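PDB 1VRM: hypothetical protein TM1553 from Thermotoga maritima, which probably acts as an ApbE-family flavin transferase, which in relatives moves FMN from FAD onto a threonine or serine of target proteins. Local coordinates for residues Asp243-His248 / Pro258-Trp263; Asp252-Tyr257 / Ala286-Arg291. All coordinates share one frame; numbering follows the deposited sequence.

Contact 1: residues Asp243-His248 / Pro258-Trp263; sequences DGVRYH and PARGVW
Arg260 and His248 reach in opposite senses across the gap between the β-hairpin strand 245-248 and the loop 258-261 that leads into strand 262-269. The Arg260 chain bends at CG (chi2 -60°) and carries its guanidinium end-on to the hairpin, where NH1 and NH2 each donate a hydrogen bond of 2.9 Å to Arg246 O. The oxygen lies in the guanidinium plane and so holds the flat group at its edge; Tyr247 CD1 is 3.6 Å from Arg260 NH2. Arginine suits the place because it offers two N-H groups that converge, each bond somewhat bent, on one backbone oxygen.

His248 has CG between its backbone N and carbonyl carbon (chi1 63°), which turns the ring toward the loop. Pro258 CB sits over one ring face in a CH-pi contact, 3.7 Å from the His248 centroid, and its rigid ring suits that flat surface. The same methylene also lies above the Arg260 guanidinium. ND1 accepts from Ile250 N, while Phe283 meets the ring from helix 272-296. An alanine in place of His248 would probably leave Ala259 O without this donor and open a gap beneath Pro258. In the ring plane, His248 NE2 donates to Ala259 O over 2.8 Å.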
ATOM      1  N   ASP A 243      23.735  -1.317  13.882  1.00 14.08           N
ATOM      2  CA  ASP A 243      25.113  -0.922  13.511  1.00 16.30           C
ATOM      3  C   ASP A 243      25.177   0.112  12.424  1.00 16.61           C
ATOM      4  O   ASP A 243      25.958  -0.011  11.482  1.00 19.08           O
ATOM      5  CB  ASP A 243      25.947  -2.139  13.116  1.00 19.05           C
ATOM      6  CG  ASP A 243      26.067  -3.148  14.236  1.00 32.71           C
ATOM      7  OD1 ASP A 243      26.051  -2.731  15.427  1.00 46.66           O
ATOM      8  OD2 ASP A 243      26.171  -4.361  13.928  1.00 46.34           O
ATOM      9  N   GLY A 244      24.342   1.138  12.563  1.00 13.41           N
ATOM     10  CA  GLY A 244      24.368   2.291  11.698  1.00 14.58           C
ATOM     11  C   GLY A 244      23.677   2.111  10.368  1.00 12.99           C
ATOM     12  O   GLY A 244      23.662   3.069   9.589  1.00 15.75           O
ATOM     13  N   VAL A 245      23.118   0.909  10.124  1.00 11.52           N
ATOM     14  CA  VAL A 245      22.468   0.587   8.857  1.00 10.84           C
ATOM     15  C   VAL A 245      20.959   0.474   9.052  1.00  6.78           C
ATOM     16  O   VAL A 245      20.487  -0.088  10.049  1.00  7.19           O
ATOM     17  CB  VAL A 245      22.943  -0.749   8.302  1.00 11.71           C
ATOM     18  CG1 VAL A 245      22.288  -1.009   6.949  1.00 13.97           C
ATOM     19  CG2 VAL A 245      24.433  -0.729   8.158  1.00 13.80           C
ATOM     20  N   ARG A 246      20.223   1.036   8.083  1.00 11.40           N
ATOM     21  CA  ARG A 246      18.772   1.012   8.125  1.00  8.29           C
ATOM     22  C   ARG A 246      18.227  -0.231   7.412  1.00  8.91           C
ATOM     23  O   ARG A 246      18.662  -0.524   6.298  1.00 10.27           O
ATOM     24  CB  ARG A 246      18.237   2.234   7.388  1.00 10.30           C
ATOM     25  CG  ARG A 246      16.750   2.348   7.420  1.00  8.96           C
ATOM     26  CD  ARG A 246      16.237   3.587   6.731  1.00 12.11           C
ATOM     27  NE  ARG A 246      16.708   4.781   7.468  1.00 10.06           N
ATOM     28  CZ  ARG A 246      16.128   5.955   7.518  1.00 14.33           C
ATOM     29  NH1 ARG A 246      14.981   6.194   6.894  1.00 13.10           N
ATOM     30  NH2 ARG A 246      16.694   6.907   8.253  1.00 11.78           N
ATOM     31  N   TYR A 247      17.289  -0.916   8.051  1.00  7.45           N
ATOM     32  CA  TYR A 247      16.585  -2.052   7.463  1.00  5.84           C
ATOM     33  C   TYR A 247      15.119  -1.665   7.492  1.00  7.35           C
ATOM     34  O   TYR A 247      14.503  -1.523   8.532  1.00  9.17           O
ATOM     35  CB  TYR A 247      16.878  -3.325   8.254  1.00  7.21           C
ATOM     36  CG  TYR A 247      18.339  -3.603   8.250  1.00  7.18           C
ATOM     37  CD1 TYR A 247      18.932  -4.298   7.206  1.00  6.43           C
ATOM     38  CD2 TYR A 247      19.140  -3.182   9.307  1.00  9.08           C
ATOM     39  CE1 TYR A 247      20.259  -4.546   7.164  1.00 13.97           C
ATOM     40  CE2 TYR A 247      20.511  -3.435   9.276  1.00  9.46           C
ATOM     41  CZ  TYR A 247      21.060  -4.119   8.204  1.00 10.39           C
ATOM     42  OH  TYR A 247      22.415  -4.389   8.118  1.00 11.76           O
ATOM     43  N   HIS A 248      14.571  -1.471   6.307  1.00  9.44           N
ATOM     44  CA  HIS A 248      13.174  -1.054   6.168  1.00  9.54           C
ATOM     45  C   HIS A 248      12.349  -2.228   5.576  1.00  6.82           C
ATOM     46  O   HIS A 248      12.912  -3.239   5.114  1.00  8.43           O
ATOM     47  CB  HIS A 248      13.092   0.180   5.289  1.00  9.27           C
ATOM     48  CG  HIS A 248      13.566  -0.054   3.903  1.00  9.59           C
ATOM     49  ND1 HIS A 248      12.794  -0.700   2.956  1.00  9.84           N
ATOM     50  CD2 HIS A 248      14.738   0.255   3.301  1.00  9.39           C
ATOM     51  CE1 HIS A 248      13.494  -0.791   1.837  1.00  8.37           C
ATOM     52  NE2 HIS A 248      14.660  -0.192   2.009  1.00  8.66           N
ATOM     53  N   PRO A 258      15.929  -5.629   2.148  1.00  5.44           N
ATOM     54  CA  PRO A 258      15.359  -4.331   1.858  1.00  9.04           C
ATOM     55  C   PRO A 258      15.842  -3.847   0.526  1.00  8.91           C
ATOM     56  O   PRO A 258      17.025  -3.948   0.191  1.00  9.74           O
ATOM     57  CB  PRO A 258      15.853  -3.449   3.019  1.00  7.95           C
ATOM     58  CG  PRO A 258      16.018  -4.392   4.137  1.00  9.52           C
ATOM     59  CD  PRO A 258      16.578  -5.633   3.478  1.00 10.53           C
ATOM     60  N   ALA A 259      14.925  -3.339  -0.274  1.00  9.91           N
ATOM     61  CA  ALA A 259      15.314  -2.803  -1.573  1.00  9.44           C
ATOM     62  C   ALA A 259      16.146  -1.518  -1.350  1.00  7.78           C
ATOM     63  O   ALA A 259      15.796  -0.719  -0.487  1.00  9.13           O
ATOM     64  CB  ALA A 259      14.061  -2.488  -2.366  1.00 10.80           C
ATOM     65  N   ARG A 260      17.235  -1.354  -2.105  1.00  9.74           N
ATOM     66  CA  ARG A 260      18.195  -0.276  -1.916  1.00  9.66           C
ATOM     67  C   ARG A 260      18.233   0.721  -3.067  1.00 10.30           C
ATOM     68  O   ARG A 260      17.644   0.464  -4.126  1.00 15.29           O
ATOM     69  CB  ARG A 260      19.596  -0.858  -1.691  1.00 14.20           C
ATOM     70  CG  ARG A 260      19.667  -1.863  -0.499  1.00 13.08           C
ATOM     71  CD  ARG A 260      19.256  -1.202   0.790  1.00 15.20           C
ATOM     72  NE  ARG A 260      19.556  -2.005   1.978  1.00 11.12           N
ATOM     73  CZ  ARG A 260      19.276  -1.601   3.213  1.00 15.59           C
ATOM     74  NH1 ARG A 260      18.687  -0.437   3.411  1.00 16.18           N
ATOM     75  NH2 ARG A 260      19.557  -2.374   4.251  1.00 11.09           N
ATOM     76  N   GLY A 261      18.854   1.884  -2.852  1.00  9.21           N
ATOM     77  CA  GLY A 261      19.049   2.811  -3.952  1.00  9.73           C
ATOM     78  C   GLY A 261      17.963   3.856  -4.108  1.00 10.40           C
ATOM     79  O   GLY A 261      18.110   4.781  -4.908  1.00 11.67           O
ATOM     80  N   VAL A 262      16.926   3.767  -3.275  1.00 10.03           N
ATOM     81  CA  VAL A 262      15.713   4.595  -3.426  1.00  8.88           C
ATOM     82  C   VAL A 262      15.213   5.060  -2.053  1.00  7.52           C
ATOM     83  O   VAL A 262      15.155   4.274  -1.102  1.00  9.01           O
ATOM     84  CB  VAL A 262      14.567   3.788  -4.128  1.00 11.90           C
ATOM     85  CG1 VAL A 262      13.347   4.698  -4.369  1.00 13.58           C
ATOM     86  CG2 VAL A 262      15.039   3.180  -5.412  1.00 17.64           C
ATOM     87  N   TRP A 263      14.891   6.343  -1.912  1.00  7.06           N
ATOM     88  CA  TRP A 263      14.342   6.868  -0.692  1.00  6.12           C
ATOM     89  C   TRP A 263      12.808   6.884  -0.693  1.00  7.10           C
ATOM     90  O   TRP A 263      12.152   6.542   0.314  1.00  8.68           O
ATOM     91  CB  TRP A 263      14.897   8.245  -0.366  1.00  9.33           C
ATOM     92  CG  TRP A 263      16.339   8.226   0.116  1.00  8.13           C
ATOM     93  CD1 TRP A 263      17.073   7.152   0.525  1.00 12.73           C
ATOM     94  CD2 TRP A 263      17.188   9.379   0.304  1.00 12.06           C
ATOM     95  NE1 TRP A 263      18.339   7.563   0.922  1.00 12.83           N
ATOM     96  CE2 TRP A 263      18.419   8.923   0.811  1.00 10.45           C
ATOM     97  CE3 TRP A 263      17.003  10.735   0.116  1.00 12.52           C
ATOM     98  CZ2 TRP A 263      19.473   9.801   1.106  1.00 11.97           C
ATOM     99  CZ3 TRP A 263      18.066  11.605   0.417  1.00 14.20           C
ATOM    100  CH2 TRP A 263      19.259  11.127   0.889  1.00 14.25           C
TER

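Contact 2: residues Asp252-Tyr257 / Ala286-Arg291; sequences DPSTGY and AGKDWR
An Asx turn at Asp252, in the loop between strands 245-248 and 262-269 of this ApbE-family protein, meets the irregular part of helix 272-296 through a single salt bridge, between Asp252 and Lys288. The Lys288 chain runs extended beyond CG and delivers its ammonium to the carboxylate, with NZ 2.8 Å from Asp252 OD2. A lysine suits this exposed helix position because a long, flexible chain is needed: the closest pair of CA atoms, Asp252 and Gly287, is still 10.1 Å apart.

The aspartate is shared between two tasks. With CG anti to the backbone N (chi1 -176°), OD1 faces the following residues and accepts from Ser254 N and, at 2.8 Å, from Ser254 OG, both above the same face of the carboxylate. Lys288 NZ comes to OD2 from the opposite face, some 36° out of the plane. Three donors thus hold the group against rotation.

Asp252 O takes the amides of Thr255 and Gly256, closing the turn; Gly256, with phi 80°, adopts a backbone shape that a side chain would disfavour. Its carbonyl is bound by Trp114 NE1, which ties the loop to helix 108-114. An ST turn follows, in which Tyr257 N donates to Thr255 OG1 at 3.1 Å.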
ATOM      1  N   ASP A 252      12.833  -6.498  -1.416  1.00  9.26           N
ATOM      2  CA  ASP A 252      12.882  -7.002  -2.796  1.00  5.88           C
ATOM      3  C   ASP A 252      12.540  -8.510  -2.740  1.00  6.41           C
ATOM      4  O   ASP A 252      13.292  -9.308  -2.214  1.00  8.77           O
ATOM      5  CB  ASP A 252      14.263  -6.751  -3.383  1.00  8.22           C
ATOM      6  CG  ASP A 252      14.356  -7.165  -4.844  1.00 13.07           C
ATOM      7  OD1 ASP A 252      13.532  -8.010  -5.294  1.00 14.37           O
ATOM      8  OD2 ASP A 252      15.289  -6.657  -5.515  1.00 16.01           O
ATOM      9  N   PRO A 253      11.372  -8.894  -3.290  1.00  9.11           N
ATOM     10  CA  PRO A 253      11.034 -10.310  -3.177  1.00  8.54           C
ATOM     11  C   PRO A 253      11.969 -11.286  -3.858  1.00 12.63           C
ATOM     12  O   PRO A 253      11.935 -12.481  -3.507  1.00 13.90           O
ATOM     13  CB  PRO A 253       9.638 -10.393  -3.832  1.00 11.42           C
ATOM     14  CG  PRO A 253       9.085  -9.026  -3.656  1.00 12.13           C
ATOM     15  CD  PRO A 253      10.267  -8.154  -3.923  1.00 10.34           C
ATOM     16  N   SER A 254      12.823 -10.798  -4.755  1.00 10.89           N
ATOM     17  CA  SER A 254      13.763 -11.683  -5.467  1.00 13.55           C
ATOM     18  C   SER A 254      15.042 -11.874  -4.662  1.00 13.01           C
ATOM     19  O   SER A 254      15.772 -12.822  -4.925  1.00 17.89           O
ATOM     20  CB  SER A 254      14.077 -11.123  -6.863  1.00 13.93           C
ATOM     21  OG  SER A 254      14.846  -9.924  -6.772  1.00 21.31           O
ATOM     22  N   THR A 255      15.337 -10.986  -3.701  1.00 10.12           N
ATOM     23  CA  THR A 255      16.572 -11.094  -2.920  1.00 11.88           C
ATOM     24  C   THR A 255      16.347 -11.391  -1.440  1.00 10.97           C
ATOM     25  O   THR A 255      17.230 -11.937  -0.771  1.00 12.47           O
ATOM     26  CB  THR A 255      17.398  -9.811  -2.975  1.00 11.93           C
ATOM     27  OG1 THR A 255      16.817  -8.785  -2.173  1.00 12.49           O
ATOM     28  CG2 THR A 255      17.541  -9.368  -4.417  1.00 17.86           C
ATOM     29  N   GLY A 256      15.183 -10.987  -0.944  1.00  7.93           N
ATOM     30  CA  GLY A 256      14.886 -11.123   0.487  1.00  7.76           C
ATOM     31  C   GLY A 256      15.483 -10.067   1.404  1.00  6.80           C
ATOM     32  O   GLY A 256      15.352 -10.185   2.610  1.00  7.32           O
ATOM     33  N   TYR A 257      16.100  -9.026   0.833  1.00  6.90           N
ATOM     34  CA  TYR A 257      16.676  -7.929   1.598  1.00  7.13           C
ATOM     35  C   TYR A 257      15.876  -6.639   1.265  1.00  8.48           C
ATOM     36  O   TYR A 257      15.216  -6.557   0.203  1.00  7.19           O
ATOM     37  CB  TYR A 257      18.155  -7.725   1.263  1.00 10.23           C
ATOM     38  CG  TYR A 257      19.090  -8.766   1.818  1.00  9.96           C
ATOM     39  CD1 TYR A 257      19.380  -9.922   1.101  1.00 14.32           C
ATOM     40  CD2 TYR A 257      19.641  -8.590   3.076  1.00 13.38           C
ATOM     41  CE1 TYR A 257      20.266 -10.894   1.644  1.00 18.50           C
ATOM     42  CE2 TYR A 257      20.513  -9.549   3.630  1.00 17.50           C
ATOM     43  CZ  TYR A 257      20.811 -10.689   2.898  1.00 17.64           C
ATOM     44  OH  TYR A 257      21.675 -11.636   3.474  1.00 21.26           O
ATOM     45  N   ALA A 286      13.064   0.625  -8.911  1.00 11.36           N
ATOM     46  CA  ALA A 286      13.771   1.887  -9.269  1.00 11.41           C
ATOM     47  C   ALA A 286      15.246   1.874  -8.852  1.00 15.77           C
ATOM     48  O   ALA A 286      16.058   2.651  -9.368  1.00 14.31           O
ATOM     49  CB  ALA A 286      13.087   3.080  -8.690  1.00 12.76           C
ATOM     50  N   GLY A 287      15.604   1.023  -7.903  1.00 15.34           N
ATOM     51  CA  GLY A 287      17.000   0.930  -7.521  1.00 16.40           C
ATOM     52  C   GLY A 287      17.822   0.151  -8.528  1.00 18.44           C
ATOM     53  O   GLY A 287      19.045   0.145  -8.438  1.00 22.47           O
ATOM     54  N   LYS A 288      17.180  -0.481  -9.505  1.00 16.01           N
ATOM     55  CA  LYS A 288      17.891  -1.215 -10.552  1.00 16.68           C
ATOM     56  C   LYS A 288      17.972  -0.434 -11.883  1.00 18.73           C
ATOM     57  O   LYS A 288      19.022  -0.397 -12.508  1.00 23.86           O
ATOM     58  CB  LYS A 288      17.223  -2.555 -10.791  1.00 19.34           C
ATOM     59  CG  LYS A 288      17.137  -3.426  -9.522  1.00 22.72           C
ATOM     60  CD  LYS A 288      15.986  -4.392  -9.569  1.00 27.52           C
ATOM     61  CE  LYS A 288      15.815  -5.052  -8.193  1.00 31.03           C
ATOM     62  NZ  LYS A 288      14.646  -5.935  -8.183  1.00 42.66           N
ATOM     63  N   ASP A 289      16.849   0.113 -12.339  1.00 14.83           N
ATOM     64  CA  ASP A 289      16.838   0.918 -13.591  1.00 12.94           C
ATOM     65  C   ASP A 289      15.753   1.987 -13.446  1.00  9.47           C
ATOM     66  O   ASP A 289      14.612   1.820 -13.911  1.00  9.70           O
ATOM     67  CB  ASP A 289      16.642  -0.000 -14.811  1.00 11.38           C
ATOM     68  CG  ASP A 289      16.830   0.728 -16.156  1.00 12.02           C
ATOM     69  OD1 ASP A 289      16.841   1.984 -16.168  1.00 10.10           O
ATOM     70  OD2 ASP A 289      16.998   0.039 -17.176  1.00 12.08           O
ATOM     71  N   TRP A 290      16.096   3.076 -12.771  1.00  7.60           N
ATOM     72  CA  TRP A 290      15.123   4.121 -12.516  1.00  8.14           C
ATOM     73  C   TRP A 290      14.597   4.732 -13.827  1.00  7.91           C
ATOM     74  O   TRP A 290      13.435   5.109 -13.920  1.00  6.78           O
ATOM     75  CB  TRP A 290      15.630   5.212 -11.574  1.00 11.24           C
ATOM     76  CG  TRP A 290      16.687   6.146 -12.080  1.00  9.76           C
ATOM     77  CD1 TRP A 290      18.006   6.081 -11.790  1.00 13.04           C
ATOM     78  CD2 TRP A 290      16.523   7.293 -12.935  1.00  8.84           C
ATOM     79  NE1 TRP A 290      18.675   7.100 -12.372  1.00 13.81           N
ATOM     80  CE2 TRP A 290      17.811   7.868 -13.095  1.00 11.61           C
ATOM     81  CE3 TRP A 290      15.444   7.891 -13.581  1.00 11.67           C
ATOM     82  CZ2 TRP A 290      18.025   8.995 -13.851  1.00 14.51           C
ATOM     83  CZ3 TRP A 290      15.668   9.018 -14.320  1.00 14.67           C
ATOM     84  CH2 TRP A 290      16.951   9.558 -14.448  1.00 12.08           C
ATOM     85  N   ARG A 291      15.447   4.847 -14.854  1.00  7.48           N
ATOM     86  CA  ARG A 291      14.980   5.462 -16.098  1.00  8.79           C
ATOM     87  C   ARG A 291      13.878   4.633 -16.743  1.00  5.12           C
ATOM     88  O   ARG A 291      12.928   5.199 -17.293  1.00 10.24           O
ATOM     89  CB  ARG A 291      16.162   5.611 -17.096  1.00  8.94           C
ATOM     90  CG  ARG A 291      17.174   6.626 -16.702  1.00  9.29           C
ATOM     91  CD  ARG A 291      18.364   6.638 -17.637  1.00 10.08           C
ATOM     92  NE  ARG A 291      19.333   7.657 -17.247  1.00 14.57           N
ATOM     93  CZ  ARG A 291      20.192   7.525 -16.228  1.00 13.91           C
ATOM     94  NH1 ARG A 291      20.250   6.418 -15.489  1.00 14.24           N
ATOM     95  NH2 ARG A 291      21.028   8.507 -15.956  1.00 22.52           N
TER

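Overall arrangement
The segments of the two contacts alternate along the chain. Segment 243-248, the turn and second strand of the hairpin, leads towards the turn 252-257, which runs directly into 258-263, and helix 272-296 then returns to carry 286-291. Contact 1 braces the far end of this loop against the hairpin, while contact 2 ties its turn to the helix. Their centres lie about 12 Å apart, and they touch where Val262 CG2 packs 3.3 Å from Gly287 N. Phe283, one helical turn before Gly287, touches His248, Ala259 and Val262. Both contacts lie on the same side of the chain's centre, and together they join the hairpin, the loop 252-261 and helix 272-296.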